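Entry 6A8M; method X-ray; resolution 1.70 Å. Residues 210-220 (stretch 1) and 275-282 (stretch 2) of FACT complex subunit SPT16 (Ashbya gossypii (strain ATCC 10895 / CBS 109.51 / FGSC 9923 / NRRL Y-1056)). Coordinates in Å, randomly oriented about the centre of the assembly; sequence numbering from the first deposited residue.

Stretch 1 (210-220) EIKITDAKLSD
Stretch 2 275-282: RSSETQLD

Residues 210-214 approach as loop and residues 215-220 as the start of a helix, while 275-282 has no regular helix or strand. Glu210 (phi/psi 55/30) closes a preceding helix as a Schellman motif; Ile213 (-161/143) and Thr214 (-88/160) are extended, and helical values begin at Asp215 (-54/-42). In stretch 2, Ser276 (-58/145) and Ser277 (-69/155) are extended, Glu278 (-96/2) breaks the run, and Thr279 (-99/166), Gln280 (-54/140) and Leu281 (-58/122) extend again. Thr214, chi1 p, is the N-cap: its OG1 accepts from Lys217 N at 3.0 Å, satisfying an amide in the helix's first turn.

Backbone pairing centres on a single beta bridge between Thr214 and Gln280, whose CA atoms lie 4.0 Å apart. Leu281 N donates to Ile213 O (2.7 Å, 173°) and Asp215 N to Thr279 O (3.1 Å, 164°), so the residues flanking Thr214 bond to those flanking Gln280. The two stretches run antiparallel, since Ala216 next faces Ser276 (CA-CA 5.1 Å). Thr214 CA also makes a CA-H...O contact with Thr279 O at 3.3 Å.

Among side-chain hydrogen bonds, Gln280 (chi1 t, chi2 p) starts away from stretch 1, but its end folds back. Its OE1 accepts from Ile213 N at 3.1 Å; its NE2 bonds Leu281 O at 2.9 Å within its own stretch and, weakly, Ile211 O at 3.4 Å. Further along the helix, Ser276 OG (chi1 m) donates to Ser219 OG (chi1 p) at 2.8 Å.

Water links the two stretches around Asp215 (chi1 m). One molecule lies 2.7 Å from both Asp215 OD2, to which it donates, and Thr279 OG1; a second is 2.6 Å from Ser277 OG and donates weakly to Asp215 OD2 at 3.4 Å.

Apolar packing gathers on buried Leu281 (chi1 t, chi2 p). Its CD2 meets Ile213 CG2 at 3.7 Å and Leu218 CD2 at 4.1 Å. Separately, Ala216 CA touches Ser276 CB at 3.8 Å, a plain carbon contact. Altogether 576 Å² is buried, summed over both sides.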

# COMPACT_ATOMS: atom_id res chain seq x y z
N GLU A 210 -6.76 7.10 34.15
CA GLU A 210 -7.62 8.28 34.02
C GLU A 210 -6.82 9.53 33.66
O GLU A 210 -7.19 10.65 34.01
CB GLU A 210 -8.43 8.51 35.30
N ILE A 211 -5.71 9.34 32.93
CA ILE A 211 -4.86 10.47 32.58
C ILE A 211 -5.57 11.38 31.58
O ILE A 211 -6.44 10.95 30.81
CB ILE A 211 -3.51 9.98 32.03
N LYS A 212 -5.20 12.66 31.61
CA LYS A 212 -5.71 13.65 30.66
C LYS A 212 -4.87 13.57 29.40
O LYS A 212 -3.69 13.95 29.40
CB LYS A 212 -5.67 15.05 31.26
N ILE A 213 -5.45 13.05 28.32
CA ILE A 213 -4.71 12.82 27.09
C ILE A 213 -5.72 12.70 25.96
O ILE A 213 -6.81 12.14 26.15
CB ILE A 213 -3.80 11.57 27.22
CG1 ILE A 213 -2.76 11.52 26.11
CG2 ILE A 213 -4.62 10.28 27.25
CD1 ILE A 213 -1.76 10.36 26.27
N THR A 214 -5.35 13.23 24.80
CA THR A 214 -6.14 13.12 23.59
C THR A 214 -5.78 11.85 22.83
O THR A 214 -4.71 11.27 23.01
CB THR A 214 -5.93 14.31 22.66
OG1 THR A 214 -4.60 14.28 22.11
CG2 THR A 214 -6.17 15.65 23.41
N ASP A 215 -6.70 11.43 21.96
CA ASP A 215 -6.45 10.31 21.07
C ASP A 215 -5.17 10.53 20.25
O ASP A 215 -4.38 9.60 20.07
CB ASP A 215 -7.64 10.14 20.12
CG ASP A 215 -8.87 9.59 20.81
OD1 ASP A 215 -8.77 9.12 21.96
OD2 ASP A 215 -9.95 9.68 20.19
N ALA A 216 -4.96 11.75 19.77
CA ALA A 216 -3.82 12.02 18.89
C ALA A 216 -2.50 11.99 19.66
O ALA A 216 -1.49 11.53 19.13
CB ALA A 216 -4.02 13.37 18.19
N LYS A 217 -2.50 12.44 20.90
CA LYS A 217 -1.28 12.33 21.72
C LYS A 217 -0.93 10.88 21.99
O LYS A 217 0.24 10.48 21.90
CB LYS A 217 -1.47 13.09 23.03
CG LYS A 217 -0.28 13.02 23.97
CD LYS A 217 0.96 13.57 23.30
CE LYS A 217 2.15 13.48 24.25
NZ LYS A 217 3.43 13.74 23.55
N LEU A 218 -1.94 10.06 22.31
CA LEU A 218 -1.70 8.64 22.54
C LEU A 218 -1.17 7.96 21.29
O LEU A 218 -0.22 7.17 21.37
CB LEU A 218 -3.00 7.99 23.01
CG LEU A 218 -2.96 6.49 23.31
CD1 LEU A 218 -1.95 6.21 24.41
CD2 LEU A 218 -4.35 6.00 23.70
N SER A 219 -1.76 8.23 20.12
CA SER A 219 -1.27 7.54 18.92
C SER A 219 0.11 8.05 18.56
O SER A 219 0.92 7.28 18.03
CB SER A 219 -2.24 7.70 17.74
OG SER A 219 -2.29 9.03 17.25
N ASP A 220 0.41 9.32 18.87
CA ASP A 220 1.75 9.82 18.61
C ASP A 220 2.77 9.09 19.48
O ASP A 220 3.89 8.80 19.04
CB ASP A 220 1.80 11.33 18.87
CG ASP A 220 3.18 11.92 18.62
OD1 ASP A 220 3.53 12.10 17.45
OD2 ASP A 220 3.89 12.23 19.59
N ARG A 275 -8.00 10.43 10.39
CA ARG A 275 -6.84 10.40 11.27
C ARG A 275 -7.31 10.28 12.72
O ARG A 275 -8.51 10.22 13.01
CB ARG A 275 -5.98 11.66 11.10
CG ARG A 275 -5.07 11.63 9.88
CD ARG A 275 -4.22 12.89 9.81
NE ARG A 275 -4.98 13.99 9.25
CZ ARG A 275 -4.58 15.25 9.22
NH1 ARG A 275 -3.40 15.60 9.73
NH2 ARG A 275 -5.36 16.17 8.69
N SER A 276 -6.35 10.28 13.65
CA SER A 276 -6.68 10.24 15.07
C SER A 276 -7.55 11.44 15.43
O SER A 276 -7.39 12.54 14.89
CB SER A 276 -5.42 10.27 15.95
OG SER A 276 -4.76 9.02 15.95
N SER A 277 -8.47 11.22 16.36
CA SER A 277 -9.27 12.33 16.87
C SER A 277 -8.38 13.26 17.69
O SER A 277 -7.36 12.86 18.23
CB SER A 277 -10.42 11.81 17.74
OG SER A 277 -11.20 10.86 17.04
N GLU A 278 -8.80 14.53 17.77
CA GLU A 278 -8.10 15.54 18.55
C GLU A 278 -8.68 15.71 19.96
O GLU A 278 -8.21 16.58 20.71
CB GLU A 278 -8.14 16.89 17.81
CG GLU A 278 -7.50 16.84 16.43
CD GLU A 278 -5.99 16.63 16.50
OE1 GLU A 278 -5.39 16.96 17.54
OE2 GLU A 278 -5.41 16.15 15.51
N THR A 279 -9.68 14.92 20.32
CA THR A 279 -10.42 15.09 21.56
C THR A 279 -9.91 14.12 22.62
O THR A 279 -9.21 13.15 22.33
CB THR A 279 -11.91 14.86 21.31
OG1 THR A 279 -12.08 13.59 20.65
CG2 THR A 279 -12.47 15.95 20.40
N GLN A 280 -10.31 14.39 23.87
CA GLN A 280 -9.87 13.60 25.01
C GLN A 280 -10.14 12.11 24.82
O GLN A 280 -11.16 11.70 24.26
CB GLN A 280 -10.58 14.09 26.28
CG GLN A 280 -10.56 13.10 27.45
CD GLN A 280 -9.21 12.98 28.13
OE1 GLN A 280 -8.39 13.92 28.11
NE2 GLN A 280 -8.95 11.82 28.74
N LEU A 281 -9.19 11.29 25.27
CA LEU A 281 -9.39 9.85 25.30
C LEU A 281 -10.61 9.52 26.15
O LEU A 281 -10.68 9.92 27.32
CB LEU A 281 -8.13 9.18 25.85
CG LEU A 281 -8.15 7.68 26.15
CD1 LEU A 281 -8.45 6.91 24.90
CD2 LEU A 281 -6.80 7.28 26.70
N ASP A 282 -11.59 8.85 25.56
CA ASP A 282 -12.82 8.51 26.26
C ASP A 282 -12.73 7.05 26.68
O ASP A 282 -12.90 6.15 25.85
CB ASP A 282 -14.04 8.77 25.39
CG ASP A 282 -15.33 8.40 26.10
OD1 ASP A 282 -15.46 8.75 27.28
OD2 ASP A 282 -16.20 7.74 25.49
O HOH W 1 -11.85 11.02 21.50
O HOH W 2 -12.95 10.31 18.83